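N-alpha-acetyltransferase 35, NatC auxiliary subunit (PDB 6YGA) serves as the auxiliary subunit of the yeast NatC N-terminal acetyltransferase, which acetylates the N-terminal methionine of the L-A virus Gag protein. Local coordinates at residues A326-K331 / L672-K677; L541-N546 / D645-G650; M447-L452 / W719-I724; Q649-G654 / T662-V667. One frame throughout, in Å; residues are numbered along the deposited sequence.

Contact 1 (A326-K331 / L672-K677); sequences AKFFNK and LEYYCK. With EDO (1,2-ethanediol), chain C.
F328 turns the edge of its ring to the face of Y674 in an offset edge-to-face pair, the centroids 5.6 Å apart and the planes at 72°. The touching corner is CE1 of F328, which lies 3.7 Å from CD2 of Y674 and almost as near to that residue's CB. One face of the F328 ring is covered by C1 of a bound ethanediol. That diol is held through its O1 by NZ of K331, 3.0 Å away, while CE of K327 packs against its carbons. K331 can curl back this way because its chain bends at chi2, chi3 and chi4, which also lets NZ donate to the carbonyl O of K327 at 2.7 Å, in the carbonyl plane and on a lone pair. Further out, V667 touches F328, and W719 meets Y674 edge-to-face. The result is an aromatic contact between the last part of helix 319-328 and the long helix 668-701, within the helical TPR-like region of the subunit.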
loop_
_atom_site.group_PDB
_atom_site.type_symbol
_atom_site.label_atom_id
_atom_site.label_comp_id
_atom_site.label_asym_id
_atom_site.label_seq_id
_atom_site.Cartn_x
_atom_site.Cartn_y
_atom_site.Cartn_z
ATOM N N ALA B 326 2.049 -15.642 12.239
ATOM C CA ALA B 326 1.601 -14.338 11.764
ATOM C C ALA B 326 2.654 -13.261 11.990
ATOM O O ALA B 326 2.723 -12.296 11.222
ATOM C CB ALA B 326 0.293 -13.946 12.449
ATOM N N LYS B 327 3.477 -13.401 13.029
ATOM C CA LYS B 327 4.457 -12.362 13.327
ATOM C C LYS B 327 5.637 -12.402 12.368
ATOM O O LYS B 327 6.304 -11.381 12.173
ATOM C CB LYS B 327 4.950 -12.492 14.768
ATOM C CG LYS B 327 3.930 -12.073 15.809
ATOM C CD LYS B 327 4.041 -10.591 16.147
ATOM C CE LYS B 327 5.309 -10.301 16.940
ATOM N NZ LYS B 327 5.408 -8.879 17.379
ATOM N N PHE B 328 5.909 -13.558 11.756
ATOM C CA PHE B 328 7.137 -13.750 11.001
ATOM C C PHE B 328 6.949 -14.100 9.530
ATOM O O PHE B 328 7.883 -13.882 8.752
ATOM C CB PHE B 328 7.995 -14.850 11.648
ATOM C CG PHE B 328 8.694 -14.421 12.908
ATOM C CD1 PHE B 328 9.906 -13.750 12.849
ATOM C CD2 PHE B 328 8.148 -14.697 14.153
ATOM C CE1 PHE B 328 10.559 -13.357 14.006
ATOM C CE2 PHE B 328 8.796 -14.306 15.315
ATOM C CZ PHE B 328 10.004 -13.635 15.240
ATOM N N PHE B 329 5.791 -14.630 9.121
ATOM C CA PHE B 329 5.682 -15.134 7.753
ATOM C C PHE B 329 5.772 -14.015 6.726
ATOM O O PHE B 329 6.201 -14.250 5.591
ATOM C CB PHE B 329 4.382 -15.923 7.571
ATOM C CG PHE B 329 3.239 -15.108 7.025
ATOM C CD1 PHE B 329 2.512 -14.274 7.856
ATOM C CD2 PHE B 329 2.880 -15.192 5.686
ATOM C CE1 PHE B 329 1.454 -13.525 7.363
ATOM C CE2 PHE B 329 1.825 -14.445 5.185
ATOM C CZ PHE B 329 1.109 -13.611 6.026
ATOM N N ASN B 330 5.391 -12.796 7.106
ATOM C CA ASN B 330 5.341 -11.659 6.195
ATOM C C ASN B 330 6.178 -10.495 6.713
ATOM O O ASN B 330 5.926 -9.342 6.357
ATOM C CB ASN B 330 3.887 -11.229 5.985
ATOM C CG ASN B 330 3.699 -10.338 4.770
ATOM O OD1 ASN B 330 4.411 -10.468 3.777
ATOM N ND2 ASN B 330 2.747 -9.417 4.853
ATOM N N LYS B 331 7.178 -10.778 7.545
ATOM C CA LYS B 331 7.882 -9.744 8.295
ATOM C C LYS B 331 9.227 -9.367 7.698
ATOM O O LYS B 331 9.576 -8.184 7.674
ATOM C CB LYS B 331 8.086 -10.202 9.743
ATOM C CG LYS B 331 8.632 -9.136 10.677
ATOM C CD LYS B 331 7.758 -7.886 10.672
ATOM C CE LYS B 331 6.321 -8.174 11.106
ATOM N NZ LYS B 331 6.215 -8.673 12.504
ATOM N N LEU B 672 14.981 -17.137 13.055
ATOM C CA LEU B 672 16.434 -17.078 13.171
ATOM C C LEU B 672 16.999 -15.966 12.299
ATOM O O LEU B 672 17.870 -15.201 12.731
ATOM C CB LEU B 672 17.049 -18.424 12.787
ATOM C CG LEU B 672 16.848 -19.569 13.781
ATOM C CD1 LEU B 672 17.387 -20.871 13.215
ATOM C CD2 LEU B 672 17.513 -19.244 15.112
ATOM N N GLU B 673 16.506 -15.859 11.064
ATOM C CA GLU B 673 16.969 -14.813 10.160
ATOM C C GLU B 673 16.679 -13.431 10.731
ATOM O O GLU B 673 17.491 -12.510 10.590
ATOM C CB GLU B 673 16.311 -14.991 8.791
ATOM C CG GLU B 673 16.677 -13.937 7.760
ATOM C CD GLU B 673 15.975 -14.158 6.430
ATOM O OE1 GLU B 673 15.440 -15.267 6.214
ATOM O OE2 GLU B 673 15.953 -13.219 5.605
ATOM N N TYR B 674 15.533 -13.275 11.394
ATOM C CA TYR B 674 15.200 -12.001 12.022
ATOM C C TYR B 674 16.199 -11.642 13.119
ATOM O O TYR B 674 16.762 -10.542 13.124
ATOM C CB TYR B 674 13.781 -12.058 12.586
ATOM C CG TYR B 674 13.472 -10.950 13.563
ATOM C CD1 TYR B 674 13.251 -9.653 13.118
ATOM C CD2 TYR B 674 13.399 -11.196 14.927
ATOM C CE1 TYR B 674 12.969 -8.633 13.999
ATOM C CE2 TYR B 674 13.116 -10.180 15.820
ATOM C CZ TYR B 674 12.902 -8.900 15.347
ATOM O OH TYR B 674 12.618 -7.880 16.223
ATOM N N TYR B 675 16.428 -12.558 14.065
ATOM C CA TYR B 675 17.338 -12.253 15.165
ATOM C C TYR B 675 18.771 -12.092 14.678
ATOM O O TYR B 675 19.540 -11.320 15.261
ATOM C CB TYR B 675 17.251 -13.330 16.246
ATOM C CG TYR B 675 16.029 -13.180 17.118
ATOM C CD1 TYR B 675 15.982 -12.215 18.116
ATOM C CD2 TYR B 675 14.915 -13.989 16.934
ATOM C CE1 TYR B 675 14.859 -12.066 18.914
ATOM C CE2 TYR B 675 13.792 -13.848 17.726
ATOM C CZ TYR B 675 13.769 -12.886 18.712
ATOM O OH TYR B 675 12.649 -12.744 19.500
ATOM N N CYS B 676 19.144 -12.800 13.611
ATOM C CA CYS B 676 20.438 -12.554 12.985
ATOM C C CYS B 676 20.532 -11.116 12.487
ATOM O O CYS B 676 21.539 -10.434 12.711
ATOM C CB CYS B 676 20.663 -13.541 11.840
ATOM S SG CYS B 676 22.236 -13.315 10.992
ATOM N N LYS B 677 19.482 -10.637 11.816
ATOM C CA LYS B 677 19.457 -9.246 11.378
ATOM C C LYS B 677 19.446 -8.295 12.566
ATOM O O LYS B 677 20.059 -7.222 12.519
ATOM C CB LYS B 677 18.243 -8.995 10.483
ATOM C CG LYS B 677 18.297 -9.723 9.154
ATOM C CD LYS B 677 17.095 -9.398 8.287
ATOM C CE LYS B 677 17.307 -9.895 6.864
ATOM N NZ LYS B 677 16.111 -9.676 6.009
HETATM C C1 EDO C . 8.613 -10.268 15.392
HETATM O O1 EDO C . 8.321 -9.075 14.655
HETATM C C2 EDO C . 9.018 -9.897 16.814
HETATM O O2 EDO C . 9.209 -11.089 17.586
#

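Contact 2 (L541-N546 / D645-G650); sequences LLKEIN and DEIMQG. With EDO (1,2-ethanediol), chain D; EDO (1,2-ethanediol), chain C; EDO (1,2-ethanediol), chain E.
K543 leaves its helix with an unusual first torsion (chi1 -99°), runs out nearly straight and then bends at its last bond (chi4 -59°), which brings CE and NZ to the carboxylate of E646. E646 meets it with CG anti to its own carbonyl carbon, and the two side chains cross at about a right angle. The nearest approach is between CE of K543 and OE1 of E646, 3.2 Å apart. The ion pair itself is long, with NZ of K543 3.6 Å from OE2 of E646, and NZ also makes a weak hydrogen bond to S643. Charge attraction probably adds to the contact, though no direct hydrogen bond joins the two residues. Beneath it, the aliphatic part of K543 runs antiparallel alongside the I647 side chain, CB of K543 lying 4.1 Å from CD1 of I647. The same methyl approaches the backbone N of E544. On the next position of the helix, OE2 of E544 accepts hydrogen bonds from two ethanediol molecules, probably from the crystallisation liquor, 2.5 Å from O2 of one and 2.7 Å from O2 of the other. The axes of the two segments run roughly antiparallel, at 144° and 10.8 Å apart. Helix 511-564 has helices 465-506 and 433-456 packed against L541, L542 and I545, while Y675 of helix 668-701 packs against I647 of helix 619-653.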
loop_
_atom_site.group_PDB
_atom_site.type_symbol
_atom_site.label_atom_id
_atom_site.label_comp_id
_atom_site.label_asym_id
_atom_site.label_seq_id
_atom_site.Cartn_x
_atom_site.Cartn_y
_atom_site.Cartn_z
ATOM N N LEU B 541 9.086 -13.758 26.381
ATOM C CA LEU B 541 8.587 -12.401 26.181
ATOM C C LEU B 541 9.400 -11.392 26.981
ATOM O O LEU B 541 9.655 -10.277 26.511
ATOM C CB LEU B 541 7.110 -12.319 26.565
ATOM C CG LEU B 541 6.123 -13.083 25.681
ATOM C CD1 LEU B 541 4.710 -12.936 26.218
ATOM C CD2 LEU B 541 6.205 -12.598 24.240
ATOM N N LEU B 542 9.814 -11.764 28.193
ATOM C CA LEU B 542 10.632 -10.866 28.999
ATOM C C LEU B 542 11.992 -10.638 28.355
ATOM O O LEU B 542 12.506 -9.514 28.354
ATOM C CB LEU B 542 10.786 -11.420 30.414
ATOM C CG LEU B 542 9.592 -11.187 31.339
ATOM C CD1 LEU B 542 9.702 -12.036 32.596
ATOM C CD2 LEU B 542 9.499 -9.713 31.695
ATOM N N LYS B 543 12.590 -11.694 27.795
ATOM C CA LYS B 543 13.870 -11.538 27.109
ATOM C C LYS B 543 13.724 -10.693 25.849
ATOM O O LYS B 543 14.601 -9.879 25.538
ATOM C CB LYS B 543 14.463 -12.904 26.768
ATOM C CG LYS B 543 15.516 -13.376 27.749
ATOM C CD LYS B 543 16.519 -14.307 27.088
ATOM C CE LYS B 543 17.717 -14.533 27.994
ATOM N NZ LYS B 543 18.399 -13.252 28.331
ATOM N N GLU B 544 12.628 -10.871 25.109
ATOM C CA GLU B 544 12.445 -10.086 23.893
ATOM C C GLU B 544 12.179 -8.621 24.213
ATOM O O GLU B 544 12.728 -7.730 23.555
ATOM C CB GLU B 544 11.310 -10.658 23.048
ATOM C CG GLU B 544 11.043 -9.836 21.798
ATOM C CD GLU B 544 10.157 -10.542 20.796
ATOM O OE1 GLU B 544 9.012 -10.890 21.152
ATOM O OE2 GLU B 544 10.610 -10.748 19.650
ATOM N N ILE B 545 11.344 -8.349 25.220
ATOM C CA ILE B 545 11.015 -6.962 25.531
ATOM C C ILE B 545 12.215 -6.246 26.139
ATOM O O ILE B 545 12.379 -5.033 25.958
ATOM C CB ILE B 545 9.778 -6.885 26.447
ATOM C CG1 ILE B 545 9.255 -5.451 26.510
ATOM C CG2 ILE B 545 10.095 -7.383 27.847
ATOM C CD1 ILE B 545 8.927 -4.869 25.144
ATOM N N ASN B 546 13.076 -6.971 26.857
ATOM C CA ASN B 546 14.290 -6.354 27.378
ATOM C C ASN B 546 15.273 -6.026 26.261
ATOM O O ASN B 546 16.028 -5.052 26.368
ATOM C CB ASN B 546 14.942 -7.259 28.423
ATOM C CG ASN B 546 14.401 -7.015 29.819
ATOM O OD1 ASN B 546 14.665 -5.974 30.423
ATOM N ND2 ASN B 546 13.646 -7.974 30.340
ATOM N N ASP B 645 21.455 -14.249 21.272
ATOM C CA ASP B 645 22.036 -15.577 21.109
ATOM C C ASP B 645 21.260 -16.622 21.903
ATOM O O ASP B 645 20.966 -17.707 21.392
ATOM C CB ASP B 645 23.506 -15.564 21.526
ATOM C CG ASP B 645 24.409 -14.988 20.457
ATOM O OD1 ASP B 645 23.896 -14.679 19.363
ATOM O OD2 ASP B 645 25.623 -14.846 20.706
ATOM N N GLU B 646 20.915 -16.306 23.158
ATOM C CA GLU B 646 20.139 -17.234 23.977
ATOM C C GLU B 646 18.792 -17.543 23.336
ATOM O O GLU B 646 18.344 -18.695 23.337
ATOM C CB GLU B 646 19.937 -16.659 25.383
ATOM C CG GLU B 646 21.214 -16.489 26.197
ATOM C CD GLU B 646 20.948 -15.981 27.604
ATOM O OE1 GLU B 646 20.129 -16.599 28.316
ATOM O OE2 GLU B 646 21.554 -14.961 27.994
ATOM N N ILE B 647 18.131 -16.525 22.782
ATOM C CA ILE B 647 16.859 -16.751 22.105
ATOM C C ILE B 647 17.057 -17.637 20.882
ATOM O O ILE B 647 16.245 -18.529 20.605
ATOM C CB ILE B 647 16.202 -15.406 21.742
ATOM C CG1 ILE B 647 15.838 -14.636 23.014
ATOM C CG2 ILE B 647 14.967 -15.621 20.869
ATOM C CD1 ILE B 647 15.078 -13.346 22.759
HETATM N N MSE B 648 18.145 -17.426 20.144
HETATM C CA MSE B 648 18.405 -18.214 18.945
HETATM C C MSE B 648 18.674 -19.678 19.299
HETATM O O MSE B 648 18.199 -20.578 18.607
HETATM C CB MSE B 648 19.570 -17.615 18.145
HETATM C CG MSE B 648 19.260 -16.235 17.556
HETATM SE SE MSE B 648 20.673 -15.471 16.432
HETATM C CE MSE B 648 20.488 -16.623 14.868
ATOM N N GLN B 649 19.413 -19.916 20.386
ATOM C CA GLN B 649 19.594 -21.285 20.865
ATOM C C GLN B 649 18.253 -21.920 21.220
ATOM O O GLN B 649 17.990 -23.079 20.878
ATOM C CB GLN B 649 20.528 -21.312 22.077
ATOM C CG GLN B 649 21.850 -20.582 21.895
ATOM C CD GLN B 649 22.716 -21.169 20.799
ATOM O OE1 GLN B 649 22.520 -22.308 20.374
ATOM N NE2 GLN B 649 23.685 -20.389 20.339
ATOM N N GLY B 650 17.392 -21.168 21.912
ATOM C CA GLY B 650 16.091 -21.702 22.277
ATOM C C GLY B 650 15.243 -22.038 21.067
ATOM O O GLY B 650 14.546 -23.055 21.047
HETATM C C1 EDO D . 13.425 -7.216 20.030
HETATM O O1 EDO D . 12.880 -6.040 19.414
HETATM C C2 EDO D . 13.011 -8.462 19.259
HETATM O O2 EDO D . 11.622 -8.399 18.919
HETATM C C1 EDO C . 8.613 -10.268 15.392
HETATM O O1 EDO C . 8.321 -9.075 14.655
HETATM C C2 EDO C . 9.018 -9.897 16.814
HETATM O O2 EDO C . 9.209 -11.089 17.586
HETATM C C1 EDO E . 28.026 -13.125 18.336
HETATM O O1 EDO E . 27.064 -14.177 18.469
HETATM C C2 EDO E . 28.993 -13.456 17.206
HETATM O O2 EDO E . 28.294 -13.480 15.955
#

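Contact 3 (M447-L452 / W719-I724); sequences MIEFSL and WNYFPI
L452 and Y721 bring their backbones to within 5.3 Å, CA to CA, where a helical segment meets one without regular structure. Residues 447-452 belong to helix 433-456; residues 719-724 run from the loop between antiparallel strands 708-713 and 724-729 into the second of them. The Y721 ring is sandwiched between the carbonyl O of L452, 3.7 Å above one face, and NE1 of W719 over the opposite face, both offset toward the rim. On the same side of the ring as that carbonyl, CB of L452 comes 3.5 Å from CD2 of Y721. The leucine's CD1 reaches CZ of F722 at 3.9 Å, joining both aromatic residues to the helix. E449, bent at chi2 (78°), crosses the tyrosine at about a right angle and sets its carboxylate near the ring edge. There the phenol OH of Y721 donates to OE2 of E449 over 2.7 Å, meeting that oxygen from well above the carboxylate plane. OE2 is also hydrogen-bonded to Y409 and has a long, weak ion pair with K331. These partners would probably favour the ionised carboxylate of E449, and a polar link fixing the phenol end of Y721 joins the apolar packing of L452.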
loop_
_atom_site.group_PDB
_atom_site.type_symbol
_atom_site.label_atom_id
_atom_site.label_comp_id
_atom_site.label_asym_id
_atom_site.label_seq_id
_atom_site.Cartn_x
_atom_site.Cartn_y
_atom_site.Cartn_z
HETATM N N MSE B 447 1.020 -1.076 20.380
HETATM C CA MSE B 447 1.507 0.297 20.474
HETATM C C MSE B 447 2.998 0.359 20.156
HETATM O O MSE B 447 3.461 1.254 19.448
HETATM C CB MSE B 447 1.249 0.878 21.868
HETATM C CG MSE B 447 -0.219 1.065 22.228
HETATM SE SE MSE B 447 -0.478 1.534 24.112
HETATM C CE MSE B 447 0.161 3.374 24.087
ATOM N N ILE B 448 3.742 -0.610 20.693
ATOM C CA ILE B 448 5.182 -0.666 20.466
ATOM C C ILE B 448 5.480 -1.012 19.014
ATOM O O ILE B 448 6.311 -0.370 18.362
ATOM C CB ILE B 448 5.828 -1.671 21.437
ATOM C CG1 ILE B 448 5.759 -1.142 22.874
ATOM C CG2 ILE B 448 7.252 -1.985 21.019
ATOM C CD1 ILE B 448 6.074 -2.184 23.928
ATOM N N GLU B 449 4.799 -2.033 18.483
ATOM C CA GLU B 449 5.014 -2.435 17.096
ATOM C C GLU B 449 4.646 -1.314 16.133
ATOM O O GLU B 449 5.353 -1.073 15.147
ATOM C CB GLU B 449 4.206 -3.698 16.793
ATOM C CG GLU B 449 4.276 -4.167 15.346
ATOM C CD GLU B 449 5.570 -4.891 15.022
ATOM O OE1 GLU B 449 6.367 -5.146 15.950
ATOM O OE2 GLU B 449 5.785 -5.212 13.838
ATOM N N PHE B 450 3.546 -0.610 16.408
ATOM C CA PHE B 450 3.137 0.507 15.563
ATOM C C PHE B 450 4.186 1.613 15.553
ATOM O O PHE B 450 4.447 2.221 14.508
ATOM C CB PHE B 450 1.787 1.044 16.043
ATOM C CG PHE B 450 1.378 2.338 15.400
ATOM C CD1 PHE B 450 0.875 2.359 14.110
ATOM C CD2 PHE B 450 1.472 3.531 16.097
ATOM C CE1 PHE B 450 0.487 3.549 13.522
ATOM C CE2 PHE B 450 1.089 4.722 15.517
ATOM C CZ PHE B 450 0.595 4.733 14.228
ATOM N N SER B 451 4.805 1.884 16.705
ATOM C CA SER B 451 5.762 2.984 16.788
ATOM C C SER B 451 7.070 2.638 16.090
ATOM O O SER B 451 7.599 3.437 15.310
ATOM C CB SER B 451 6.021 3.348 18.250
ATOM O OG SER B 451 4.829 3.734 18.909
ATOM N N LEU B 452 7.622 1.454 16.375
ATOM C CA LEU B 452 8.886 1.063 15.759
ATOM C C LEU B 452 8.740 0.881 14.255
ATOM O O LEU B 452 9.696 1.109 13.507
ATOM C CB LEU B 452 9.415 -0.220 16.403
ATOM C CG LEU B 452 9.781 -0.162 17.891
ATOM C CD1 LEU B 452 10.209 -1.531 18.402
ATOM C CD2 LEU B 452 10.870 0.871 18.148
ATOM N N TRP B 719 18.024 -5.112 11.097
ATOM C CA TRP B 719 16.596 -4.920 11.317
ATOM C C TRP B 719 16.345 -3.425 11.464
ATOM O O TRP B 719 16.809 -2.801 12.426
ATOM C CB TRP B 719 16.108 -5.690 12.541
ATOM C CG TRP B 719 14.618 -5.657 12.659
ATOM C CD1 TRP B 719 13.885 -5.081 13.651
ATOM C CD2 TRP B 719 13.676 -6.197 11.723
ATOM N NE1 TRP B 719 12.543 -5.243 13.402
ATOM C CE2 TRP B 719 12.390 -5.923 12.223
ATOM C CE3 TRP B 719 13.797 -6.892 10.515
ATOM C CZ2 TRP B 719 11.231 -6.321 11.559
ATOM C CZ3 TRP B 719 12.648 -7.283 9.857
ATOM C CH2 TRP B 719 11.381 -6.997 10.380
ATOM N N ASN B 720 15.594 -2.861 10.521
ATOM C CA ASN B 720 15.484 -1.420 10.360
ATOM C C ASN B 720 14.391 -0.794 11.221
ATOM O O ASN B 720 14.004 0.354 10.973
ATOM C CB ASN B 720 15.264 -1.083 8.889
ATOM C CG ASN B 720 16.438 -1.497 8.029
ATOM O OD1 ASN B 720 17.572 -1.579 8.509
ATOM N ND2 ASN B 720 16.179 -1.760 6.755
ATOM N N TYR B 721 13.887 -1.509 12.227
ATOM C CA TYR B 721 13.139 -0.822 13.273
ATOM C C TYR B 721 14.047 0.074 14.104
ATOM O O TYR B 721 13.553 0.975 14.791
ATOM C CB TYR B 721 12.429 -1.821 14.190
ATOM C CG TYR B 721 11.150 -2.415 13.639
ATOM C CD1 TYR B 721 10.836 -2.333 12.287
ATOM C CD2 TYR B 721 10.249 -3.054 14.481
ATOM C CE1 TYR B 721 9.665 -2.884 11.792
ATOM C CE2 TYR B 721 9.077 -3.600 13.995
ATOM C CZ TYR B 721 8.789 -3.513 12.653
ATOM O OH TYR B 721 7.623 -4.059 12.173
ATOM N N PHE B 722 15.357 -0.159 14.056
ATOM C CA PHE B 722 16.341 0.619 14.808
ATOM C C PHE B 722 17.411 1.091 13.832
ATOM O O PHE B 722 18.484 0.481 13.726
ATOM C CB PHE B 722 16.954 -0.208 15.940
ATOM C CG PHE B 722 15.938 -0.870 16.832
ATOM C CD1 PHE B 722 15.490 -2.152 16.559
ATOM C CD2 PHE B 722 15.436 -0.214 17.947
ATOM C CE1 PHE B 722 14.557 -2.770 17.376
ATOM C CE2 PHE B 722 14.504 -0.828 18.770
ATOM C CZ PHE B 722 14.063 -2.107 18.483
ATOM N N PRO B 723 17.150 2.166 13.090
ATOM C CA PRO B 723 18.151 2.660 12.140
ATOM C C PRO B 723 19.368 3.224 12.855
ATOM O O PRO B 723 19.343 3.526 14.049
ATOM C CB PRO B 723 17.405 3.755 11.369
ATOM C CG PRO B 723 16.343 4.208 12.304
ATOM C CD PRO B 723 15.928 2.988 13.079
ATOM N N ILE B 724 20.450 3.363 12.098
ATOM C CA ILE B 724 21.711 3.871 12.624
ATOM C C ILE B 724 21.746 5.380 12.423
ATOM O O ILE B 724 21.645 5.867 11.291
ATOM C CB ILE B 724 22.909 3.196 11.939
ATOM C CG1 ILE B 724 22.752 1.673 11.950
ATOM C CG2 ILE B 724 24.209 3.606 12.610
ATOM C CD1 ILE B 724 22.766 1.062 13.327
#

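Contact 4 (Q649-G654 / T662-V667); sequences QGIKGG and TGTRLV
I651 packs against T662 and T664, and can be followed outward from its CB, which lies 4.1 Å from OG1 of T664. CG2, set anti to the backbone N, makes the closest approach of the contact, 3.5 Å from the same T664 oxygen. On the other branch CG1 faces the hydroxyl pair, 3.8 Å from OG1 of T664 and 4.1 Å from OG1 of T662. CD1, at the tip, turns to Y675 of helix 668-701, whose residues Q668, S671 and L672 also touch the isoleucine. The setting is a helix-loop-helix connection: helix 619-653 ends just before G654, whose positive phi turns the chain out of the helix, and the loop returns past I651 to V667, the N-cap position of helix 668-701. Both threonines place OG1 between their backbone N and carbonyl carbon (chi1 65° and 56°), and the two oxygens are hydrogen-bonded to each other at 2.9 Å, either being able to donate. Two waters carry the polar link across to the end of the helix. One donates to the carbonyl O of G650 and lies 2.6 Å from OG1 of T662; the other donates to the carbonyl O of I651 and lies 2.6 Å from OG1 of T664. On the loop side, D655 accepts from the backbone N atoms of T662 and G663.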
loop_
_atom_site.group_PDB
_atom_site.type_symbol
_atom_site.label_atom_id
_atom_site.label_comp_id
_atom_site.label_asym_id
_atom_site.label_seq_id
_atom_site.Cartn_x
_atom_site.Cartn_y
_atom_site.Cartn_z
ATOM N N GLN B 649 19.413 -19.916 20.386
ATOM C CA GLN B 649 19.594 -21.285 20.865
ATOM C C GLN B 649 18.253 -21.920 21.220
ATOM O O GLN B 649 17.990 -23.079 20.878
ATOM C CB GLN B 649 20.528 -21.312 22.077
ATOM C CG GLN B 649 21.850 -20.582 21.895
ATOM C CD GLN B 649 22.716 -21.169 20.799
ATOM O OE1 GLN B 649 22.520 -22.308 20.374
ATOM N NE2 GLN B 649 23.685 -20.389 20.339
ATOM N N GLY B 650 17.392 -21.168 21.912
ATOM C CA GLY B 650 16.091 -21.702 22.277
ATOM C C GLY B 650 15.243 -22.038 21.067
ATOM O O GLY B 650 14.546 -23.055 21.047
ATOM N N ILE B 651 15.301 -21.190 20.037
ATOM C CA ILE B 651 14.574 -21.463 18.801
ATOM C C ILE B 651 15.091 -22.739 18.147
ATOM O O ILE B 651 14.307 -23.572 17.674
ATOM C CB ILE B 651 14.669 -20.256 17.849
ATOM C CG1 ILE B 651 13.950 -19.045 18.443
ATOM C CG2 ILE B 651 14.077 -20.589 16.494
ATOM C CD1 ILE B 651 14.091 -17.790 17.607
ATOM N N LYS B 652 16.412 -22.924 18.117
ATOM C CA LYS B 652 16.960 -24.133 17.507
ATOM C C LYS B 652 16.640 -25.368 18.339
ATOM O O LYS B 652 16.384 -26.445 17.788
ATOM C CB LYS B 652 18.470 -24.001 17.321
ATOM C CG LYS B 652 18.904 -22.815 16.482
ATOM C CD LYS B 652 20.417 -22.684 16.476
ATOM C CE LYS B 652 20.859 -21.398 15.807
ATOM N NZ LYS B 652 22.341 -21.265 15.830
ATOM N N GLY B 653 16.658 -25.239 19.667
ATOM C CA GLY B 653 16.452 -26.397 20.519
ATOM C C GLY B 653 15.019 -26.886 20.546
ATOM O O GLY B 653 14.772 -28.081 20.740
ATOM N N GLY B 654 14.059 -25.987 20.355
ATOM C CA GLY B 654 12.654 -26.341 20.427
ATOM C C GLY B 654 12.019 -25.897 21.731
ATOM O O GLY B 654 12.652 -25.305 22.610
ATOM N N THR B 662 9.012 -20.479 22.614
ATOM C CA THR B 662 8.899 -19.433 21.607
ATOM C C THR B 662 7.808 -19.682 20.577
ATOM O O THR B 662 7.366 -18.727 19.932
ATOM C CB THR B 662 10.234 -19.251 20.869
ATOM O OG1 THR B 662 10.537 -20.436 20.123
ATOM C CG2 THR B 662 11.358 -18.982 21.858
ATOM N N GLY B 663 7.371 -20.928 20.399
ATOM C CA GLY B 663 6.302 -21.217 19.457
ATOM C C GLY B 663 6.655 -20.933 18.014
ATOM O O GLY B 663 5.760 -20.671 17.201
ATOM N N THR B 664 7.940 -20.984 17.670
ATOM C CA THR B 664 8.414 -20.631 16.339
ATOM C C THR B 664 8.628 -21.849 15.448
ATOM O O THR B 664 9.355 -21.755 14.454
ATOM C CB THR B 664 9.711 -19.827 16.438
ATOM O OG1 THR B 664 10.682 -20.575 17.183
ATOM C CG2 THR B 664 9.464 -18.499 17.130
ATOM N N ARG B 665 8.007 -22.985 15.779
ATOM C CA ARG B 665 8.263 -24.213 15.030
ATOM C C ARG B 665 7.938 -24.048 13.549
ATOM O O ARG B 665 8.668 -24.551 12.687
ATOM C CB ARG B 665 7.464 -25.370 15.629
ATOM C CG ARG B 665 7.590 -26.678 14.858
ATOM C CD ARG B 665 6.876 -27.817 15.571
ATOM N NE ARG B 665 5.432 -27.608 15.650
ATOM C CZ ARG B 665 4.553 -28.129 14.798
ATOM N NH1 ARG B 665 4.968 -28.897 13.799
ATOM N NH2 ARG B 665 3.258 -27.887 14.946
ATOM N N LEU B 666 6.856 -23.337 13.230
ATOM C CA LEU B 666 6.452 -23.192 11.838
ATOM C C LEU B 666 7.276 -22.155 11.085
ATOM O O LEU B 666 7.303 -22.184 9.852
ATOM C CB LEU B 666 4.967 -22.825 11.753
ATOM C CG LEU B 666 3.988 -23.753 12.473
ATOM C CD1 LEU B 666 2.554 -23.346 12.168
ATOM C CD2 LEU B 666 4.235 -25.206 12.094
ATOM N N VAL B 667 7.946 -21.245 11.791
ATOM C CA VAL B 667 8.707 -20.183 11.143
ATOM C C VAL B 667 10.122 -20.159 11.707
ATOM O O VAL B 667 10.688 -19.087 11.952
ATOM C CB VAL B 667 8.015 -18.820 11.323
ATOM C CG1 VAL B 667 6.773 -18.741 10.454
ATOM C CG2 VAL B 667 7.656 -18.600 12.787
HETATM O O HOH W 1 11.791 -22.567 21.076
HETATM O O HOH W 2 11.445 -23.064 16.982
#

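How the contacts relate
Contacts 3 and 4 are buried, whereas contacts 1 and 2 are only partly so, and contact 2 includes the exposed E646. Helix 619-653 serves both contacts 2 and 4, which share Q649 and G650; helix 668-701, next in the chain, supplies contact 1. Their chemistry differs: an aromatic pair in contact 1, a long ion pair over aliphatic packing in contact 2, a tyrosine-glutamate hydrogen bond in contact 3 and water bridges in contact 4. I545 packs on I448 between contacts 2 and 3, while L672 touches K652, tying contact 1 to contact 4. Contacts 3 and 4 do not touch, their nearest atoms being about 12 Å apart.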